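Local coordinates for SusD/RagB family nutrient-binding outer membrane lipoprotein (PDB 4F7A), which probably binds glycans, perhaps mucin O-glycans, at the outer membrane as a SusD-like lipoprotein with a TPR-like helical fold, at residues I197-S202 against N229-I234; A223-E228 against I349-N353; V233-S237 against L332-W338. All coordinates share one frame. Where two conformers were deposited one is given. Residues are numbered along the deposited sequence.

Interaction 1: residues I197-S202 against N229-I234; sequences IKFANS and NSYGVI
A loop that opens with an Asx turn and a type I beta turn, N229 to G232, packs along helix 193-210 of this TPR-like SusD fold. K198 and V233 set the register, with CA atoms 4.8 Å apart. N229 (chi1 t) leaves helical angles after helix 216-228. Its OD1 accepts from Y231 N at 3.0 Å and from N201 ND2 at 3.1 Å. N201 (m) also donates from ND2 to G232 O at 2.7 Å, so one amide holds both ends of the turn. G232 N returns to N229 O at 3.2 Å; G232 has phi/psi 89/-180, where a CB would jam against the preceding carbonyl. S202 (m) relays: OG donates to K198 O at 2.8 Å and accepts from I234 N at 3.0 Å. K198 NZ forms a salt bridge with E239 and donates to a water at 3.0 Å, which donates to V233 O at 2.6 Å. Y231 OH is hydrogen-bonded to D170. I197 CD1 sits over the face of the Y231 ring, 3.5 Å from its centroid.

Interaction 2: residues A223-E228 against I349-N353; sequences AQKALE and INPKN
The last turn and a half of helix 216-228 meets the loop that joins helices 334-346 and 356-371 in the helical SusD fold. Q224 and P351 come closest in the backbone, their CA atoms 5.9 Å apart. The apolar part centres on L227 and P351. L227 (m, t) points its CB toward the loop, and its CB lies 3.7 Å from P351 CG. L227 CD2 is 3.8 Å from K352 CE, and Q224 CA is 4.1 Å from P351 CG. Other approaches are van der Waals contacts of carbon with oxygen: L227 CD1 to N350 OD1 at 3.5 Å, E228 OE2 to P351 CB at 3.7 Å and A223 CB to I349 O at 3.8 Å.

The polar part is water-mediated. One water donates to L227 O at 2.9 Å and accepts from K352 NZ at 3.0 Å. Within the loop, N350 (t) makes an Asx turn: its OD1 accepts from K352 N at 2.8 Å. N350 ND2 hydrogen-bonds to R341 O, on helix 334-346, and to E354.

There are no direct hydrogen bonds between the two segments. The contact therefore depends on the fit of L227 against P351, with K352 reaching L227 O through water.

Interaction 3: residues V233-S237 against L332-W338; sequences VIESS and LTAAETW
This is a buried contact between a loop and the start of a helix. The loop runs from helix 216-228 to strand 241-243 and crosses the N-terminal turn of helix 334-346. The nearest CA atoms are those of E235 and A334, 4.7 Å apart. T333 is the N-cap. Its OG1 (chi1 p) accepts from E336 N at 2.9 Å, and the helix starts at A334.

A334 is the centre of the packing. Its CB points toward the loop and lies 3.6 Å from I234 CG2, 3.5 Å from E235 C and 3.4 Å from S236 C. Its small methyl lets the loop backbone come this close. I234 (m, t) also reaches back to the strand end, with its CD1 4.0 Å from L332 CD2. V233 CG2 meets T337 CG2 at 3.8 Å. I234 O lies 3.4 Å from T337 CB, while T337 OG1 donates to the N-cap carbonyl T333 O at 2.9 Å.

One direct hydrogen bond joins the segments. W338 NE1 donates to E235 O at 3.2 Å, with the oxygen at the edge of the indole. E235 CG packs 3.8 Å from W338 CZ2, and E235 OE2 forms a salt bridge with R341, which also makes a cation-pi contact with W338. A water links S237 OG at 2.8 Å to A335 N at 3.1 Å.

Around this, L332 pairs its backbone with I241 in the two-stranded antiparallel sheet. Helix 193-210 packs on V233 and L332, helix 356-371 on A334 and W338, and helix 416-431 on A335 and E336.

The three contacts lie on the same side of the chain's centre and touch one another. Interactions 1 and 3 share V233 and I234, and their centres are 10 Å apart. The loop that follows helix 216-228 thus packs first on helix 193-210 and then on helix 334-346. S202 links them directly: its CB is 3.8 Å from L332 CD2. Interaction 2 lies 11 Å from interaction 1 and 15 Å from interaction 3, centre to centre. V233 is common to the set: its CG1 is 3.6 Å from A226 O and 4.0 Å from L227 CD2, and its CG2 faces T337. Along the chain, interaction 3 is nested inside the loop closed by interaction 2. None of the three includes a bound glycan.

Interaction 1: residues I197-S202 against N229-I234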
loop_
_atom_site.group_PDB
_atom_site.type_symbol
_atom_site.label_atom_id
_atom_site.label_comp_id
_atom_site.label_asym_id
_atom_site.label_seq_id
_atom_site.Cartn_x
_atom_site.Cartn_y
_atom_site.Cartn_z
ATOM N N ILE A 197 3.671 -10.702 -16.586
ATOM C CA ILE A 197 2.796 -11.774 -16.118
ATOM C C ILE A 197 3.104 -12.137 -14.664
ATOM O O ILE A 197 2.190 -12.325 -13.841
ATOM C CB ILE A 197 2.879 -13.038 -17.009
ATOM C CG1 ILE A 197 2.466 -12.709 -18.455
ATOM C CG2 ILE A 197 1.973 -14.164 -16.405
ATOM C CD1 ILE A 197 2.597 -13.910 -19.471
ATOM N N LYS A 198 4.392 -12.178 -14.316
ATOM C CA LYS A 198 4.804 -12.395 -12.911
ATOM C C LYS A 198 4.288 -11.310 -11.957
ATOM O O LYS A 198 3.830 -11.607 -10.843
ATOM C CB LYS A 198 6.323 -12.531 -12.857
ATOM C CG LYS A 198 6.878 -12.992 -11.543
ATOM C CD LYS A 198 8.407 -13.036 -11.556
ATOM C CE LYS A 198 8.966 -13.950 -12.609
ATOM N NZ LYS A 198 10.408 -14.301 -12.296
ATOM N N PHE A 199 4.335 -10.063 -12.406
ATOM C CA PHE A 199 3.692 -8.931 -11.730
ATOM C C PHE A 199 2.183 -9.228 -11.538
ATOM O O PHE A 199 1.679 -9.198 -10.407
ATOM C CB PHE A 199 3.971 -7.655 -12.573
ATOM C CG PHE A 199 3.349 -6.360 -12.057
ATOM C CD1 PHE A 199 2.672 -6.264 -10.855
ATOM C CD2 PHE A 199 3.491 -5.216 -12.817
ATOM C CE1 PHE A 199 2.131 -5.058 -10.445
ATOM C CE2 PHE A 199 2.963 -3.993 -12.409
ATOM C CZ PHE A 199 2.271 -3.914 -11.232
ATOM N N ALA A 200 1.479 -9.556 -12.612
ATOM C CA ALA A 200 0.045 -9.890 -12.526
ATOM C C ALA A 200 -0.236 -11.037 -11.547
ATOM O O ALA A 200 -1.192 -10.987 -10.782
ATOM C CB ALA A 200 -0.511 -10.260 -13.919
ATOM N N ASN A 201 0.587 -12.072 -11.581
ATOM C CA ASN A 201 0.397 -13.223 -10.691
ATOM C C ASN A 201 0.561 -12.824 -9.230
ATOM O O ASN A 201 -0.213 -13.238 -8.372
ATOM C CB ASN A 201 1.358 -14.375 -11.019
ATOM C CG ASN A 201 1.137 -14.987 -12.390
ATOM O OD1 ASN A 201 0.032 -14.949 -12.928
ATOM N ND2 ASN A 201 2.191 -15.616 -12.940
ATOM N N SER A 202 1.572 -12.008 -8.947
ATOM C CA SER A 202 1.854 -11.557 -7.585
ATOM C C SER A 202 0.762 -10.633 -7.087
ATOM O O SER A 202 0.328 -10.735 -5.955
ATOM C CB SER A 202 3.208 -10.860 -7.525
ATOM O OG SER A 202 4.211 -11.724 -8.045
ATOM N N ASN A 229 0.209 -20.438 -12.048
ATOM C CA ASN A 229 0.530 -19.898 -13.356
ATOM C C ASN A 229 2.014 -20.141 -13.633
ATOM O O ASN A 229 2.873 -19.870 -12.780
ATOM C CB ASN A 229 0.131 -18.428 -13.431
ATOM C CG ASN A 229 0.395 -17.810 -14.816
ATOM O OD1 ASN A 229 1.530 -17.599 -15.178
ATOM N ND2 ASN A 229 -0.662 -17.521 -15.567
ATOM N N SER A 230 2.314 -20.669 -14.814
ATOM C CA SER A 230 3.669 -21.124 -15.125
ATOM C C SER A 230 4.711 -19.992 -15.166
ATOM O O SER A 230 5.892 -20.270 -15.089
ATOM C CB SER A 230 3.666 -21.880 -16.460
ATOM O OG SER A 230 3.303 -20.989 -17.494
ATOM N N TYR A 231 4.286 -18.729 -15.307
ATOM C CA TYR A 231 5.246 -17.617 -15.352
ATOM C C TYR A 231 5.809 -17.233 -13.973
ATOM O O TYR A 231 6.786 -16.503 -13.902
ATOM C CB TYR A 231 4.659 -16.385 -16.061
ATOM C CG TYR A 231 4.470 -16.613 -17.539
ATOM C CD1 TYR A 231 3.299 -17.159 -18.026
ATOM C CD2 TYR A 231 5.494 -16.322 -18.457
ATOM C CE1 TYR A 231 3.133 -17.384 -19.382
ATOM C CE2 TYR A 231 5.322 -16.551 -19.818
ATOM C CZ TYR A 231 4.134 -17.098 -20.267
ATOM O OH TYR A 231 3.915 -17.347 -21.616
ATOM N N GLY A 232 5.199 -17.731 -12.898
ATOM C CA GLY A 232 5.747 -17.571 -11.557
ATOM C C GLY A 232 5.278 -16.305 -10.874
ATOM O O GLY A 232 4.495 -15.552 -11.443
ATOM N N VAL A 233 5.757 -16.105 -9.638
ATOM C CA VAL A 233 5.515 -14.894 -8.873
ATOM C C VAL A 233 6.880 -14.328 -8.487
ATOM O O VAL A 233 7.914 -14.991 -8.647
ATOM C CB VAL A 233 4.658 -15.156 -7.613
ATOM C CG1 VAL A 233 3.218 -15.619 -7.986
ATOM C CG2 VAL A 233 5.325 -16.188 -6.667
ATOM N N ILE A 234 6.886 -13.094 -8.009
ATOM C CA ILE A 234 8.136 -12.421 -7.675
ATOM C C ILE A 234 8.747 -13.058 -6.435
ATOM O O ILE A 234 8.094 -13.161 -5.401
ATOM C CB ILE A 234 7.910 -10.903 -7.492
ATOM C CG1 ILE A 234 7.402 -10.290 -8.814
ATOM C CG2 ILE A 234 9.236 -10.206 -7.078
ATOM C CD1 ILE A 234 6.882 -8.896 -8.667
HETATM O O HOH W 1 9.760 -16.242 -10.052
#

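Interaction 2: residues A223-E228 against I349-N353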
loop_
_atom_site.group_PDB
_atom_site.type_symbol
_atom_site.label_atom_id
_atom_site.label_comp_id
_atom_site.label_asym_id
_atom_site.label_seq_id
_atom_site.Cartn_x
_atom_site.Cartn_y
_atom_site.Cartn_z
ATOM N N ALA A 223 -5.924 -17.497 -5.435
ATOM C CA ALA A 223 -4.573 -17.897 -4.990
ATOM C C ALA A 223 -4.083 -19.083 -5.795
ATOM O O ALA A 223 -2.891 -19.164 -6.123
ATOM C CB ALA A 223 -4.534 -18.221 -3.492
ATOM N N GLN A 224 -4.986 -19.999 -6.154
ATOM C CA GLN A 224 -4.567 -21.158 -6.930
ATOM C C GLN A 224 -4.065 -20.761 -8.306
ATOM O O GLN A 224 -3.040 -21.254 -8.758
ATOM C CB GLN A 224 -5.693 -22.172 -7.071
ATOM C CG GLN A 224 -5.335 -23.355 -7.955
ATOM C CD GLN A 224 -6.346 -24.453 -7.828
ATOM O OE1 GLN A 224 -7.544 -24.217 -7.971
ATOM N NE2 GLN A 224 -5.880 -25.663 -7.532
ATOM N N LYS A 225 -4.798 -19.859 -8.958
ATOM C CA LYS A 225 -4.389 -19.293 -10.231
ATOM C C LYS A 225 -3.055 -18.548 -10.153
ATOM O O LYS A 225 -2.189 -18.750 -11.026
ATOM C CB LYS A 225 -5.482 -18.377 -10.795
ATOM C CG LYS A 225 -6.722 -19.139 -11.286
ATOM C CD LYS A 225 -7.653 -18.279 -12.186
ATOM C CE LYS A 225 -8.112 -17.034 -11.522
ATOM N NZ LYS A 225 -9.197 -16.281 -12.256
ATOM N N ALA A 226 -2.903 -17.707 -9.129
ATOM C CA ALA A 226 -1.687 -16.945 -8.906
ATOM C C ALA A 226 -0.449 -17.822 -8.771
ATOM O O ALA A 226 0.567 -17.569 -9.412
ATOM C CB ALA A 226 -1.831 -16.048 -7.669
ATOM N N LEU A 227 -0.563 -18.877 -7.977
ATOM C CA LEU A 227 0.590 -19.695 -7.629
ATOM C C LEU A 227 0.800 -20.917 -8.536
ATOM O O LEU A 227 1.825 -21.575 -8.424
ATOM C CB LEU A 227 0.527 -20.077 -6.153
ATOM C CG LEU A 227 0.781 -18.902 -5.204
ATOM C CD1 LEU A 227 0.361 -19.244 -3.752
ATOM C CD2 LEU A 227 2.283 -18.491 -5.295
ATOM N N GLU A 228 -0.138 -21.208 -9.446
ATOM C CA GLU A 228 0.077 -22.264 -10.435
ATOM C C GLU A 228 0.407 -21.724 -11.817
ATOM O O GLU A 228 0.822 -22.468 -12.677
ATOM C CB GLU A 228 -1.140 -23.179 -10.522
ATOM C CG GLU A 228 -1.328 -23.989 -9.259
ATOM C CD GLU A 228 -2.348 -25.090 -9.404
ATOM O OE1 GLU A 228 -3.370 -24.884 -10.117
ATOM O OE2 GLU A 228 -2.118 -26.152 -8.783
ATOM N N ILE A 349 -4.605 -22.779 1.629
ATOM C CA ILE A 349 -5.023 -22.476 0.279
ATOM C C ILE A 349 -3.840 -22.144 -0.627
ATOM O O ILE A 349 -4.003 -21.486 -1.655
ATOM C CB ILE A 349 -6.132 -21.370 0.258
ATOM C CG1 ILE A 349 -5.638 -20.043 0.844
ATOM C CG2 ILE A 349 -7.372 -21.860 1.021
ATOM C CD1 ILE A 349 -6.756 -18.949 0.930
ATOM N N ASN A 350 -2.652 -22.627 -0.256
ATOM C CA ASN A 350 -1.484 -22.517 -1.111
ATOM C C ASN A 350 -1.356 -23.826 -1.882
ATOM O O ASN A 350 -1.161 -24.865 -1.272
ATOM C CB ASN A 350 -0.228 -22.267 -0.261
ATOM C CG ASN A 350 0.983 -21.952 -1.079
ATOM O OD1 ASN A 350 1.072 -22.321 -2.247
ATOM N ND2 ASN A 350 1.958 -21.268 -0.460
ATOM N N PRO A 351 -1.438 -23.779 -3.221
ATOM C CA PRO A 351 -1.318 -25.045 -3.976
ATOM C C PRO A 351 0.098 -25.606 -4.011
ATOM O O PRO A 351 0.282 -26.743 -4.434
ATOM C CB PRO A 351 -1.761 -24.646 -5.383
ATOM C CG PRO A 351 -1.284 -23.201 -5.509
ATOM C CD PRO A 351 -1.562 -22.621 -4.119
ATOM N N LYS A 352 1.103 -24.824 -3.607
ATOM C CA LYS A 352 2.485 -25.306 -3.616
ATOM C C LYS A 352 2.769 -26.099 -2.361
ATOM O O LYS A 352 2.152 -25.872 -1.329
ATOM C CB LYS A 352 3.453 -24.132 -3.673
ATOM C CG LYS A 352 3.342 -23.296 -4.935
ATOM C CD LYS A 352 4.363 -22.173 -4.934
ATOM C CE LYS A 352 4.458 -21.486 -6.281
ATOM N NZ LYS A 352 5.147 -22.318 -7.305
ATOM N N ASN A 353 3.763 -26.965 -2.442
ATOM C CA ASN A 353 4.185 -27.775 -1.313
ATOM C C ASN A 353 5.183 -27.005 -0.447
ATOM O O ASN A 353 6.386 -27.273 -0.482
ATOM C CB ASN A 353 4.825 -29.084 -1.814
ATOM C CG ASN A 353 3.884 -29.907 -2.713
ATOM O OD1 ASN A 353 2.665 -29.892 -2.533
ATOM N ND2 ASN A 353 4.466 -30.651 -3.678
HETATM O O HOH W 2 3.014 -24.206 -8.364
#

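Interaction 3: residues V233-S237 against L332-W338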
loop_
_atom_site.group_PDB
_atom_site.type_symbol
_atom_site.label_atom_id
_atom_site.label_comp_id
_atom_site.label_asym_id
_atom_site.label_seq_id
_atom_site.Cartn_x
_atom_site.Cartn_y
_atom_site.Cartn_z
ATOM N N VAL A 233 5.757 -16.105 -9.638
ATOM C CA VAL A 233 5.515 -14.894 -8.873
ATOM C C VAL A 233 6.880 -14.328 -8.487
ATOM O O VAL A 233 7.914 -14.991 -8.647
ATOM C CB VAL A 233 4.658 -15.156 -7.613
ATOM C CG1 VAL A 233 3.218 -15.619 -7.986
ATOM C CG2 VAL A 233 5.325 -16.188 -6.667
ATOM N N ILE A 234 6.886 -13.094 -8.009
ATOM C CA ILE A 234 8.136 -12.421 -7.675
ATOM C C ILE A 234 8.747 -13.058 -6.435
ATOM O O ILE A 234 8.094 -13.161 -5.401
ATOM C CB ILE A 234 7.910 -10.903 -7.492
ATOM C CG1 ILE A 234 7.402 -10.290 -8.814
ATOM C CG2 ILE A 234 9.236 -10.206 -7.078
ATOM C CD1 ILE A 234 6.882 -8.896 -8.667
ATOM N N GLU A 235 10.005 -13.502 -6.556
ATOM C CA GLU A 235 10.727 -14.183 -5.474
ATOM C C GLU A 235 12.042 -13.517 -5.083
ATOM O O GLU A 235 12.524 -13.733 -3.976
ATOM C CB GLU A 235 11.014 -15.633 -5.899
ATOM C CG GLU A 235 9.729 -16.445 -6.008
ATOM C CD GLU A 235 9.947 -17.897 -6.385
ATOM O OE1 GLU A 235 11.096 -18.303 -6.578
ATOM O OE2 GLU A 235 8.953 -18.642 -6.480
ATOM N N SER A 236 12.598 -12.720 -5.993
ATOM C CA SER A 236 13.863 -12.011 -5.769
ATOM C C SER A 236 13.635 -10.513 -5.719
ATOM O O SER A 236 12.901 -9.977 -6.543
ATOM C CB SER A 236 14.842 -12.299 -6.919
ATOM O OG SER A 236 15.972 -11.443 -6.830
ATOM N N SER A 237 14.319 -9.828 -4.794
ATOM C CA SER A 237 14.164 -8.358 -4.660
ATOM C C SER A 237 14.599 -7.604 -5.908
ATOM O O SER A 237 14.113 -6.509 -6.173
ATOM C CB SER A 237 14.919 -7.835 -3.442
ATOM O OG SER A 237 14.373 -8.410 -2.259
ATOM N N LEU A 332 5.366 -3.293 -5.083
ATOM C CA LEU A 332 5.111 -4.713 -4.789
ATOM C C LEU A 332 6.444 -5.489 -4.757
ATOM O O LEU A 332 7.140 -5.567 -5.757
ATOM C CB LEU A 332 4.153 -5.296 -5.835
ATOM C CG LEU A 332 3.492 -6.630 -5.489
ATOM C CD1 LEU A 332 2.219 -6.825 -6.300
ATOM C CD2 LEU A 332 4.457 -7.774 -5.692
ATOM N N THR A 333 6.769 -6.071 -3.605
ATOM C CA THR A 333 8.070 -6.663 -3.386
ATOM C C THR A 333 7.975 -8.175 -3.378
ATOM O O THR A 333 6.912 -8.757 -3.101
ATOM C CB THR A 333 8.684 -6.189 -2.043
ATOM O OG1 THR A 333 7.879 -6.649 -0.947
ATOM C CG2 THR A 333 8.815 -4.635 -2.004
ATOM N N ALA A 334 9.116 -8.792 -3.669
ATOM C CA ALA A 334 9.348 -10.195 -3.448
ATOM C C ALA A 334 9.067 -10.586 -1.984
ATOM O O ALA A 334 8.432 -11.609 -1.708
ATOM C CB ALA A 334 10.812 -10.510 -3.822
ATOM N N ALA A 335 9.529 -9.776 -1.039
ATOM C CA ALA A 335 9.324 -10.086 0.382
ATOM C C ALA A 335 7.821 -10.190 0.675
ATOM O O ALA A 335 7.362 -11.186 1.243
ATOM C CB ALA A 335 10.003 -9.014 1.303
ATOM N N GLU A 336 7.058 -9.185 0.271
ATOM C CA GLU A 336 5.590 -9.223 0.428
ATOM C C GLU A 336 5.015 -10.496 -0.195
ATOM O O GLU A 336 4.143 -11.142 0.370
ATOM C CB GLU A 336 4.936 -7.983 -0.209
ATOM C CG GLU A 336 3.411 -8.083 -0.190
ATOM C CD GLU A 336 2.675 -7.035 -0.989
ATOM O OE1 GLU A 336 3.310 -6.082 -1.497
ATOM O OE2 GLU A 336 1.435 -7.179 -1.092
ATOM N N THR A 337 5.494 -10.849 -1.374
ATOM C CA THR A 337 4.977 -12.021 -2.073
ATOM C C THR A 337 5.214 -13.313 -1.244
ATOM O O THR A 337 4.332 -14.167 -1.130
ATOM C CB THR A 337 5.534 -12.103 -3.514
ATOM O OG1 THR A 337 5.208 -10.878 -4.208
ATOM C CG2 THR A 337 4.928 -13.297 -4.273
ATOM N N TRP A 338 6.382 -13.431 -0.633
ATOM C CA TRP A 338 6.654 -14.559 0.270
ATOM C C TRP A 338 5.711 -14.573 1.493
ATOM O O TRP A 338 5.269 -15.640 1.928
ATOM C CB TRP A 338 8.111 -14.566 0.720
ATOM C CG TRP A 338 9.072 -15.099 -0.319
ATOM C CD1 TRP A 338 10.002 -14.394 -0.992
ATOM C CD2 TRP A 338 9.154 -16.442 -0.813
ATOM N NE1 TRP A 338 10.666 -15.200 -1.876
ATOM C CE2 TRP A 338 10.168 -16.468 -1.781
ATOM C CE3 TRP A 338 8.462 -17.623 -0.537
ATOM C CZ2 TRP A 338 10.523 -17.637 -2.466
ATOM C CZ3 TRP A 338 8.830 -18.784 -1.190
ATOM C CH2 TRP A 338 9.848 -18.786 -2.136
HETATM O O HOH W 3 11.787 -7.743 -1.487
#